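Local coordinates for protein putative LacI-family transcriptional regulator (Bacteroides fragilis, PDB 3GBV) that is a putative LacI-family transcriptional regulator that probably binds a small effector in its periplasmic-binding-protein-like domain, at residues F141-E146 with I185-M190; D193-H198 with G215-Q220. All blocks are in the same frame, centred on the assembly; numbering follows the deposited sequence.

Contact 1: residues F141-E146 with I185-M190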
ATOM      1  N   PHE A 141       0.971  19.336 -13.673  1.00 29.78           N
ATOM      2  CA  PHE A 141      -0.276  20.084 -13.614  1.00 30.62           C
ATOM      3  C   PHE A 141      -0.450  20.666 -12.214  1.00 31.77           C
ATOM      4  O   PHE A 141      -0.316  19.950 -11.210  1.00 31.73           O
ATOM      5  CB  PHE A 141      -1.466  19.171 -13.917  1.00 30.31           C
ATOM      6  CG  PHE A 141      -1.529  18.700 -15.338  1.00 32.51           C
ATOM      7  CD1 PHE A 141      -1.975  19.552 -16.351  1.00 33.56           C
ATOM      8  CD2 PHE A 141      -1.140  17.405 -15.671  1.00 32.32           C
ATOM      9  CE1 PHE A 141      -2.033  19.119 -17.680  1.00 32.07           C
ATOM     10  CE2 PHE A 141      -1.194  16.961 -16.993  1.00 30.85           C
ATOM     11  CZ  PHE A 141      -1.641  17.819 -17.999  1.00 31.77           C
ATOM     12  N   ARG A 142      -0.748  21.960 -12.148  1.00 30.57           N
ATOM     13  CA  ARG A 142      -0.964  22.623 -10.873  1.00 33.00           C
ATOM     14  C   ARG A 142      -2.253  23.404 -10.920  1.00 33.72           C
ATOM     15  O   ARG A 142      -2.830  23.625 -11.987  1.00 32.64           O
ATOM     16  CB  ARG A 142       0.140  23.631 -10.545  1.00 32.77           C
ATOM     17  CG  ARG A 142       1.546  23.105 -10.501  1.00 34.79           C
ATOM     18  CD  ARG A 142       2.434  24.133  -9.813  1.00 36.60           C
ATOM     19  NE  ARG A 142       3.847  23.903 -10.070  1.00 36.70           N
ATOM     20  CZ  ARG A 142       4.510  24.439 -11.087  1.00 39.63           C
ATOM     21  NH1 ARG A 142       3.886  25.247 -11.936  1.00 38.62           N
ATOM     22  NH2 ARG A 142       5.794  24.158 -11.268  1.00 41.30           N
ATOM     23  N   LYS A 143      -2.693  23.820  -9.743  1.00 34.58           N
ATOM     24  CA  LYS A 143      -3.874  24.644  -9.630  1.00 39.18           C
ATOM     25  C   LYS A 143      -3.645  25.627  -8.494  1.00 39.98           C
ATOM     26  O   LYS A 143      -3.731  25.279  -7.312  1.00 39.52           O
ATOM     27  CB  LYS A 143      -5.127  23.822  -9.375  1.00 40.14           C
ATOM     28  CG  LYS A 143      -6.322  24.550  -9.940  1.00 43.34           C
ATOM     29  CD  LYS A 143      -7.657  23.972  -9.553  1.00 45.51           C
ATOM     30  CE  LYS A 143      -8.738  24.845 -10.160  1.00 45.80           C
ATOM     31  NZ  LYS A 143     -10.081  24.227 -10.119  1.00 46.35           N
ATOM     32  N   ILE A 144      -3.366  26.866  -8.879  1.00 41.20           N
ATOM     33  CA  ILE A 144      -3.059  27.924  -7.933  1.00 43.98           C
ATOM     34  C   ILE A 144      -4.180  28.901  -7.610  1.00 45.10           C
ATOM     35  O   ILE A 144      -5.099  29.115  -8.402  1.00 43.65           O
ATOM     36  CB  ILE A 144      -1.855  28.729  -8.432  1.00 44.49           C
ATOM     37  CG1 ILE A 144      -2.217  29.447  -9.733  1.00 42.77           C
ATOM     38  CG2 ILE A 144      -0.680  27.795  -8.690  1.00 45.38           C
ATOM     39  CD1 ILE A 144      -1.119  30.320 -10.274  1.00 42.81           C
ATOM     40  N   HIS A 145      -4.087  29.478  -6.417  1.00 47.95           N
ATOM     41  CA  HIS A 145      -5.042  30.473  -5.945  1.00 51.78           C
ATOM     42  C   HIS A 145      -4.199  31.696  -5.619  1.00 53.76           C
ATOM     43  O   HIS A 145      -3.128  31.569  -5.027  1.00 54.85           O
ATOM     44  CB  HIS A 145      -5.757  30.020  -4.662  1.00 52.72           C
ATOM     45  CG  HIS A 145      -6.474  28.710  -4.785  1.00 55.99           C
ATOM     46  ND1 HIS A 145      -7.671  28.457  -4.150  1.00 57.22           N
ATOM     47  CD2 HIS A 145      -6.146  27.569  -5.438  1.00 57.63           C
ATOM     48  CE1 HIS A 145      -8.050  27.217  -4.405  1.00 58.49           C
ATOM     49  NE2 HIS A 145      -7.143  26.655  -5.185  1.00 58.25           N
ATOM     50  N   GLU A 146      -4.666  32.873  -6.018  1.00 55.21           N
ATOM     51  CA  GLU A 146      -3.954  34.115  -5.747  1.00 57.16           C
ATOM     52  C   GLU A 146      -2.483  34.002  -6.125  1.00 57.61           C
ATOM     53  O   GLU A 146      -1.644  34.745  -5.615  1.00 57.87           O
ATOM     54  CB  GLU A 146      -4.071  34.461  -4.262  1.00 57.37           C
ATOM     55  CG  GLU A 146      -5.415  34.095  -3.651  1.00 58.97           C
ATOM     56  CD  GLU A 146      -6.047  35.245  -2.891  1.00 61.12           C
ATOM     57  OE1 GLU A 146      -6.613  36.154  -3.538  1.00 62.18           O
ATOM     58  OE2 GLU A 146      -5.967  35.247  -1.644  1.00 61.52           O
ATOM     59  N   ILE A 185     -10.886  32.265 -16.072  1.00 61.13           N
ATOM     60  CA  ILE A 185     -10.117  31.554 -17.088  1.00 59.00           C
ATOM     61  C   ILE A 185     -10.574  30.189 -16.592  1.00 57.00           C
ATOM     62  O   ILE A 185     -10.357  29.841 -15.426  1.00 56.03           O
ATOM     63  CB  ILE A 185      -8.571  31.656 -16.954  1.00 59.43           C
ATOM     64  CG1 ILE A 185      -8.143  31.555 -15.499  1.00 60.81           C
ATOM     65  CG2 ILE A 185      -8.079  32.924 -17.590  1.00 59.05           C
ATOM     66  CD1 ILE A 185      -6.650  31.511 -15.341  1.00 61.09           C
ATOM     67  N   GLU A 186     -11.266  29.440 -17.437  1.00 55.18           N
ATOM     68  CA  GLU A 186     -11.756  28.147 -16.997  1.00 52.87           C
ATOM     69  C   GLU A 186     -10.762  27.040 -17.230  1.00 49.38           C
ATOM     70  O   GLU A 186     -10.031  27.043 -18.217  1.00 48.50           O
ATOM     71  CB  GLU A 186     -13.105  27.830 -17.651  1.00 56.36           C
ATOM     72  CG  GLU A 186     -14.238  28.698 -17.103  1.00 61.50           C
ATOM     73  CD  GLU A 186     -14.410  28.557 -15.592  1.00 65.21           C
ATOM     74  OE1 GLU A 186     -13.408  28.293 -14.886  1.00 67.21           O
ATOM     75  OE2 GLU A 186     -15.548  28.725 -15.102  1.00 67.64           O
ATOM     76  N   ASP A 187     -10.738  26.101 -16.292  1.00 45.90           N
ATOM     77  CA  ASP A 187      -9.824  24.977 -16.349  1.00 42.81           C
ATOM     78  C   ASP A 187      -9.759  24.310 -17.708  1.00 41.57           C
ATOM     79  O   ASP A 187      -8.674  24.095 -18.243  1.00 39.11           O
ATOM     80  CB  ASP A 187     -10.189  23.949 -15.274  1.00 42.52           C
ATOM     81  CG  ASP A 187      -9.816  24.415 -13.884  1.00 41.31           C
ATOM     82  OD1 ASP A 187     -10.097  23.689 -12.909  1.00 41.54           O
ATOM     83  OD2 ASP A 187      -9.238  25.514 -13.769  1.00 40.90           O
ATOM     84  N   SER A 188     -10.914  23.993 -18.279  1.00 40.86           N
ATOM     85  CA  SER A 188     -10.931  23.338 -19.578  1.00 41.56           C
ATOM     86  C   SER A 188     -10.319  24.195 -20.688  1.00 41.82           C
ATOM     87  O   SER A 188      -9.721  23.666 -21.629  1.00 40.87           O
ATOM     88  CB  SER A 188     -12.361  22.930 -19.950  1.00 41.06           C
ATOM     89  OG  SER A 188     -13.205  24.057 -20.073  1.00 44.06           O
ATOM     90  N   ARG A 189     -10.454  25.515 -20.587  1.00 43.15           N
ATOM     91  CA  ARG A 189      -9.882  26.383 -21.615  1.00 44.91           C
ATOM     92  C   ARG A 189      -8.353  26.381 -21.502  1.00 43.36           C
ATOM     93  O   ARG A 189      -7.649  26.422 -22.511  1.00 43.09           O
ATOM     94  CB  ARG A 189     -10.440  27.806 -21.502  1.00 47.19           C
ATOM     95  CG  ARG A 189     -10.367  28.586 -22.817  1.00 51.03           C
ATOM     96  CD  ARG A 189     -11.184  29.876 -22.767  1.00 55.57           C
ATOM     97  NE  ARG A 189     -10.553  30.901 -21.938  1.00 59.62           N
ATOM     98  CZ  ARG A 189     -11.140  32.039 -21.573  1.00 61.38           C
ATOM     99  NH1 ARG A 189     -12.383  32.303 -21.962  1.00 62.44           N
ATOM    100  NH2 ARG A 189     -10.481  32.915 -20.823  1.00 61.78           N
HETATM  101  N   MSE A 190      -7.835  26.326 -20.277  1.00 42.94           N
HETATM  102  CA  MSE A 190      -6.383  26.267 -20.082  1.00 42.25           C
HETATM  103  C   MSE A 190      -5.867  24.992 -20.754  1.00 39.86           C
HETATM  104  O   MSE A 190      -4.857  25.012 -21.454  1.00 38.29           O
HETATM  105  CB  MSE A 190      -6.028  26.195 -18.591  1.00 44.29           C
HETATM  106  CG  MSE A 190      -6.398  27.427 -17.751  1.00 45.75           C
HETATM  107 SE   MSE A 190      -5.129  28.938 -18.017  1.00 65.73          SE
HETATM  108  CE  MSE A 190      -3.384  28.009 -18.025  1.00 45.68           C
TER

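Contact 2: residues D193-H198 with G215-Q220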
ATOM      1  N   ASP A 193      -5.775  25.079 -24.746  1.00 42.28           N
ATOM      2  CA  ASP A 193      -4.621  25.801 -25.259  1.00 44.35           C
ATOM      3  C   ASP A 193      -3.347  24.983 -25.087  1.00 44.69           C
ATOM      4  O   ASP A 193      -2.556  24.866 -26.018  1.00 45.28           O
ATOM      5  CB  ASP A 193      -4.474  27.164 -24.562  1.00 45.02           C
ATOM      6  CG  ASP A 193      -5.591  28.142 -24.939  1.00 47.32           C
ATOM      7  OD1 ASP A 193      -5.926  28.229 -26.141  1.00 48.64           O
ATOM      8  OD2 ASP A 193      -6.130  28.831 -24.045  1.00 47.13           O
ATOM      9  N   PHE A 194      -3.161  24.395 -23.907  1.00 45.16           N
ATOM     10  CA  PHE A 194      -1.968  23.594 -23.643  1.00 44.37           C
ATOM     11  C   PHE A 194      -1.816  22.425 -24.607  1.00 43.63           C
ATOM     12  O   PHE A 194      -0.772  22.261 -25.232  1.00 44.03           O
ATOM     13  CB  PHE A 194      -1.980  23.052 -22.204  1.00 42.85           C
ATOM     14  CG  PHE A 194      -0.854  22.091 -21.917  1.00 40.88           C
ATOM     15  CD1 PHE A 194       0.429  22.561 -21.663  1.00 40.50           C
ATOM     16  CD2 PHE A 194      -1.065  20.713 -21.969  1.00 39.09           C
ATOM     17  CE1 PHE A 194       1.490  21.675 -21.472  1.00 40.79           C
ATOM     18  CE2 PHE A 194      -0.011  19.818 -21.780  1.00 39.66           C
ATOM     19  CZ  PHE A 194       1.269  20.299 -21.532  1.00 39.76           C
ATOM     20  N   PHE A 195      -2.854  21.607 -24.722  1.00 44.26           N
ATOM     21  CA  PHE A 195      -2.785  20.452 -25.604  1.00 45.51           C
ATOM     22  C   PHE A 195      -2.714  20.858 -27.065  1.00 47.26           C
ATOM     23  O   PHE A 195      -2.264  20.084 -27.913  1.00 47.41           O
ATOM     24  CB  PHE A 195      -3.975  19.531 -25.351  1.00 44.35           C
ATOM     25  CG  PHE A 195      -3.821  18.681 -24.125  1.00 43.21           C
ATOM     26  CD1 PHE A 195      -4.786  18.692 -23.125  1.00 43.18           C
ATOM     27  CD2 PHE A 195      -2.701  17.868 -23.969  1.00 44.00           C
ATOM     28  CE1 PHE A 195      -4.637  17.906 -21.981  1.00 42.96           C
ATOM     29  CE2 PHE A 195      -2.543  17.077 -22.828  1.00 43.35           C
ATOM     30  CZ  PHE A 195      -3.514  17.097 -21.835  1.00 42.38           C
ATOM     31  N   ARG A 196      -3.149  22.082 -27.352  1.00 48.73           N
ATOM     32  CA  ARG A 196      -3.113  22.609 -28.709  1.00 50.08           C
ATOM     33  C   ARG A 196      -1.676  22.975 -29.034  1.00 50.77           C
ATOM     34  O   ARG A 196      -1.135  22.575 -30.064  1.00 50.71           O
ATOM     35  CB  ARG A 196      -3.990  23.854 -28.814  1.00 50.74           C
ATOM     36  CG  ARG A 196      -3.839  24.618 -30.119  1.00 50.86           C
ATOM     37  CD  ARG A 196      -4.832  25.763 -30.187  1.00 51.12           C
ATOM     38  NE  ARG A 196      -6.203  25.279 -30.059  1.00 51.63           N
ATOM     39  CZ  ARG A 196      -7.034  25.622 -29.079  1.00 51.18           C
ATOM     40  NH1 ARG A 196      -6.639  26.464 -28.131  1.00 51.38           N
ATOM     41  NH2 ARG A 196      -8.257  25.109 -29.041  1.00 50.07           N
ATOM     42  N   GLU A 197      -1.063  23.731 -28.130  1.00 51.33           N
ATOM     43  CA  GLU A 197       0.314  24.169 -28.293  1.00 51.77           C
ATOM     44  C   GLU A 197       1.303  23.028 -28.029  1.00 51.11           C
ATOM     45  O   GLU A 197       2.462  23.079 -28.448  1.00 51.12           O
ATOM     46  CB  GLU A 197       0.589  25.350 -27.354  1.00 53.92           C
ATOM     47  CG  GLU A 197       1.875  26.098 -27.661  1.00 57.28           C
ATOM     48  CD  GLU A 197       2.102  26.262 -29.156  1.00 60.17           C
ATOM     49  OE1 GLU A 197       1.188  26.752 -29.862  1.00 61.12           O
ATOM     50  OE2 GLU A 197       3.203  25.895 -29.625  1.00 61.78           O
ATOM     51  N   HIS A 198       0.839  21.991 -27.343  1.00 50.16           N
ATOM     52  CA  HIS A 198       1.692  20.847 -27.035  1.00 49.65           C
ATOM     53  C   HIS A 198       0.979  19.548 -27.378  1.00 49.85           C
ATOM     54  O   HIS A 198       0.731  18.724 -26.503  1.00 50.58           O
ATOM     55  CB  HIS A 198       2.058  20.863 -25.553  1.00 47.35           C
ATOM     56  CG  HIS A 198       2.805  22.090 -25.133  1.00 45.37           C
ATOM     57  ND1 HIS A 198       4.120  22.315 -25.484  1.00 43.56           N
ATOM     58  CD2 HIS A 198       2.414  23.170 -24.418  1.00 42.99           C
ATOM     59  CE1 HIS A 198       4.505  23.483 -25.002  1.00 42.91           C
ATOM     60  NE2 HIS A 198       3.489  24.022 -24.352  1.00 41.81           N
ATOM     61  N   GLY A 215      -8.245  14.394 -15.417  1.00 28.45           N
ATOM     62  CA  GLY A 215      -8.762  13.118 -15.864  1.00 29.36           C
ATOM     63  C   GLY A 215     -10.131  13.214 -16.516  1.00 29.64           C
ATOM     64  O   GLY A 215     -10.368  12.612 -17.565  1.00 27.52           O
ATOM     65  N   GLU A 216     -11.037  13.957 -15.889  1.00 29.94           N
ATOM     66  CA  GLU A 216     -12.382  14.122 -16.418  1.00 31.53           C
ATOM     67  C   GLU A 216     -12.342  14.969 -17.679  1.00 31.94           C
ATOM     68  O   GLU A 216     -13.207  14.837 -18.544  1.00 33.18           O
ATOM     69  CB  GLU A 216     -13.291  14.755 -15.365  1.00 30.41           C
ATOM     70  CG  GLU A 216     -13.465  13.882 -14.131  1.00 31.64           C
ATOM     71  CD  GLU A 216     -14.298  14.540 -13.053  1.00 33.00           C
ATOM     72  OE1 GLU A 216     -14.540  13.889 -12.013  1.00 32.12           O
ATOM     73  OE2 GLU A 216     -14.710  15.706 -13.243  1.00 32.35           O
ATOM     74  N   TYR A 217     -11.341  15.834 -17.789  1.00 31.06           N
ATOM     75  CA  TYR A 217     -11.206  16.652 -18.989  1.00 32.58           C
ATOM     76  C   TYR A 217     -10.923  15.723 -20.167  1.00 33.77           C
ATOM     77  O   TYR A 217     -11.539  15.843 -21.227  1.00 32.01           O
ATOM     78  CB  TYR A 217     -10.055  17.648 -18.853  1.00 31.55           C
ATOM     79  CG  TYR A 217      -9.665  18.282 -20.170  1.00 34.40           C
ATOM     80  CD1 TYR A 217     -10.417  19.327 -20.720  1.00 37.33           C
ATOM     81  CD2 TYR A 217      -8.559  17.822 -20.882  1.00 34.70           C
ATOM     82  CE1 TYR A 217     -10.074  19.894 -21.953  1.00 36.95           C
ATOM     83  CE2 TYR A 217      -8.211  18.378 -22.110  1.00 36.90           C
ATOM     84  CZ  TYR A 217      -8.972  19.413 -22.638  1.00 36.92           C
ATOM     85  OH  TYR A 217      -8.635  19.957 -23.853  1.00 36.90           O
ATOM     86  N   LEU A 218      -9.984  14.798 -19.963  1.00 33.86           N
ATOM     87  CA  LEU A 218      -9.593  13.834 -20.987  1.00 35.13           C
ATOM     88  C   LEU A 218     -10.741  12.885 -21.337  1.00 36.69           C
ATOM     89  O   LEU A 218     -10.858  12.435 -22.477  1.00 35.89           O
ATOM     90  CB  LEU A 218      -8.387  13.009 -20.512  1.00 32.83           C
ATOM     91  CG  LEU A 218      -7.039  13.715 -20.314  1.00 32.14           C
ATOM     92  CD1 LEU A 218      -6.041  12.742 -19.690  1.00 31.94           C
ATOM     93  CD2 LEU A 218      -6.520  14.234 -21.644  1.00 29.86           C
ATOM     94  N   GLN A 219     -11.581  12.594 -20.350  1.00 37.80           N
ATOM     95  CA  GLN A 219     -12.709  11.696 -20.535  1.00 39.96           C
ATOM     96  C   GLN A 219     -13.768  12.351 -21.401  1.00 41.16           C
ATOM     97  O   GLN A 219     -14.275  11.743 -22.343  1.00 40.81           O
ATOM     98  CB  GLN A 219     -13.318  11.337 -19.180  1.00 41.27           C
ATOM     99  CG  GLN A 219     -14.372  10.241 -19.222  1.00 45.52           C
ATOM    100  CD  GLN A 219     -13.779   8.856 -19.446  1.00 48.89           C
ATOM    101  OE1 GLN A 219     -14.504   7.861 -19.485  1.00 51.65           O
ATOM    102  NE2 GLN A 219     -12.458   8.786 -19.591  1.00 49.82           N
ATOM    103  N   GLN A 220     -14.091  13.599 -21.082  1.00 42.53           N
ATOM    104  CA  GLN A 220     -15.108  14.339 -21.817  1.00 44.29           C
ATOM    105  C   GLN A 220     -14.637  14.702 -23.224  1.00 43.66           C
ATOM    106  O   GLN A 220     -15.438  15.049 -24.086  1.00 43.82           O
ATOM    107  CB  GLN A 220     -15.491  15.609 -21.054  1.00 46.61           C
ATOM    108  CG  GLN A 220     -16.948  16.012 -21.246  1.00 51.94           C
ATOM    109  CD  GLN A 220     -17.150  17.517 -21.328  1.00 54.89           C
ATOM    110  OE1 GLN A 220     -16.900  18.250 -20.365  1.00 56.52           O
ATOM    111  NE2 GLN A 220     -17.602  17.986 -22.489  1.00 55.08           N
TER

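Contact 1: residues F141-E146 with I185-M190
Lys143 NZ donates a hydrogen bond to Asp187 OD1 at 2.8 Å, and the opposite charges make it a salt bridge. The lysine comes from the end of strand 137-144. The aspartate sits in the first turn of helix 187-197, right after its N-cap residue Glu186. OD1 accepts the bond with its syn lone pair, on the side of OD2. OD2 itself lies farther from the ammonium, with NZ at 4.0 Å, so the grip is one-sided rather than forked. Lys143 CE lies alongside the carboxylate, 3.3 Å from OD1 and 3.7 Å from OD2.

The lysine spans the gap because its chain is fully extended beyond CG, with CG anti to the backbone N (chi1 -152°). Asp187 points its CB toward the strand. The two side chains cross at about a right angle, and they meet only at their ends. The backbones stay well apart: the CA atoms of Lys143 and Asp187 are 9.0 Å from each other.

Both side chains also touch Ile213 of helix 212-220, and Lys143 packs on Leu179 of the neighbouring strand 173-180. Both partners remain partly exposed.

The contact joins a strand end to a helix start within one alpha/beta lobe of the periplasmic-binding-protein fold. The carboxylate lies in the first helical turn, where the helix dipole would probably help to stabilise its negative charge, as the lysine ammonium probably does from the strand side.

Contact 2: residues D193-H198 with G215-Q220
Helices 187-197 and 212-220 pack side by side in one lobe of the periplasmic-binding-protein fold, and residues 193-198 and 215-220 form part of their interface. Phe195 carries the contact from the first helix. Tyr217 and Leu218 meet it from the second.

The rings of Phe195 and Tyr217 lie almost parallel, with planes at 8°, but they are not stacked. Their centroids are 5.9 Å apart, and neither ring sits over the face of the other. They meet rim to rim. Tyr217 CE2 is 3.6 Å from Phe195 CD1 and also 3.6 Å from Phe195 CE1, so one tyrosine carbon is equally near both atoms. The two side chains run past each other in opposite directions. Tyr217 is swung toward Phe195 with its CG anti to the backbone N (chi1 166°).

Leu218 adds a methyl group, with CD2 4.1 Å from Phe195 CE1. It reaches the phenylalanine at about a right angle. No hydrogen bond joins the two segments, and the helix backbones stay apart, with 10.6 Å between the CA atoms of Phe195 and Leu218. The side chains bridge this distance by van der Waals contact. The polar end of Tyr217 has its partner just before the first segment, where OH is hydrogen-bonded to Asp192 OD1, and this bond links the tyrosine to helix 187-197 as well.

Phe195 also makes an edge-to-face pair with Phe226, just before strand 227-231, and a cation-pi contact with Lys223. Next to it in the same helix, Phe194 packs on Leu175 and Leu177 of strand 173-180, so helix 187-197 rests on the sheet while it meets helix 212-220.

Overall arrangement
Both contacts use helix 187-197, contact 1 at its start and contact 2 near its end. Their centres are 12 Å apart on the same side of the chain's centre. Contact 1 is a surface contact between a helix and a strand, made by a single ion pair. Contact 2 is largely buried and joins two helices through aromatic and aliphatic carbons. Helix 212-220 connects them: its Ile213 borders the salt bridge, while its later residues form the apolar interface. Their segments also touch: Ser188 O packs 3.8 Å from Tyr217 CE1. The partly exposed Lys143 and Asp187 meet through charge, while the buried Phe195 and Leu218 meet through carbon, together with the partly exposed Tyr217.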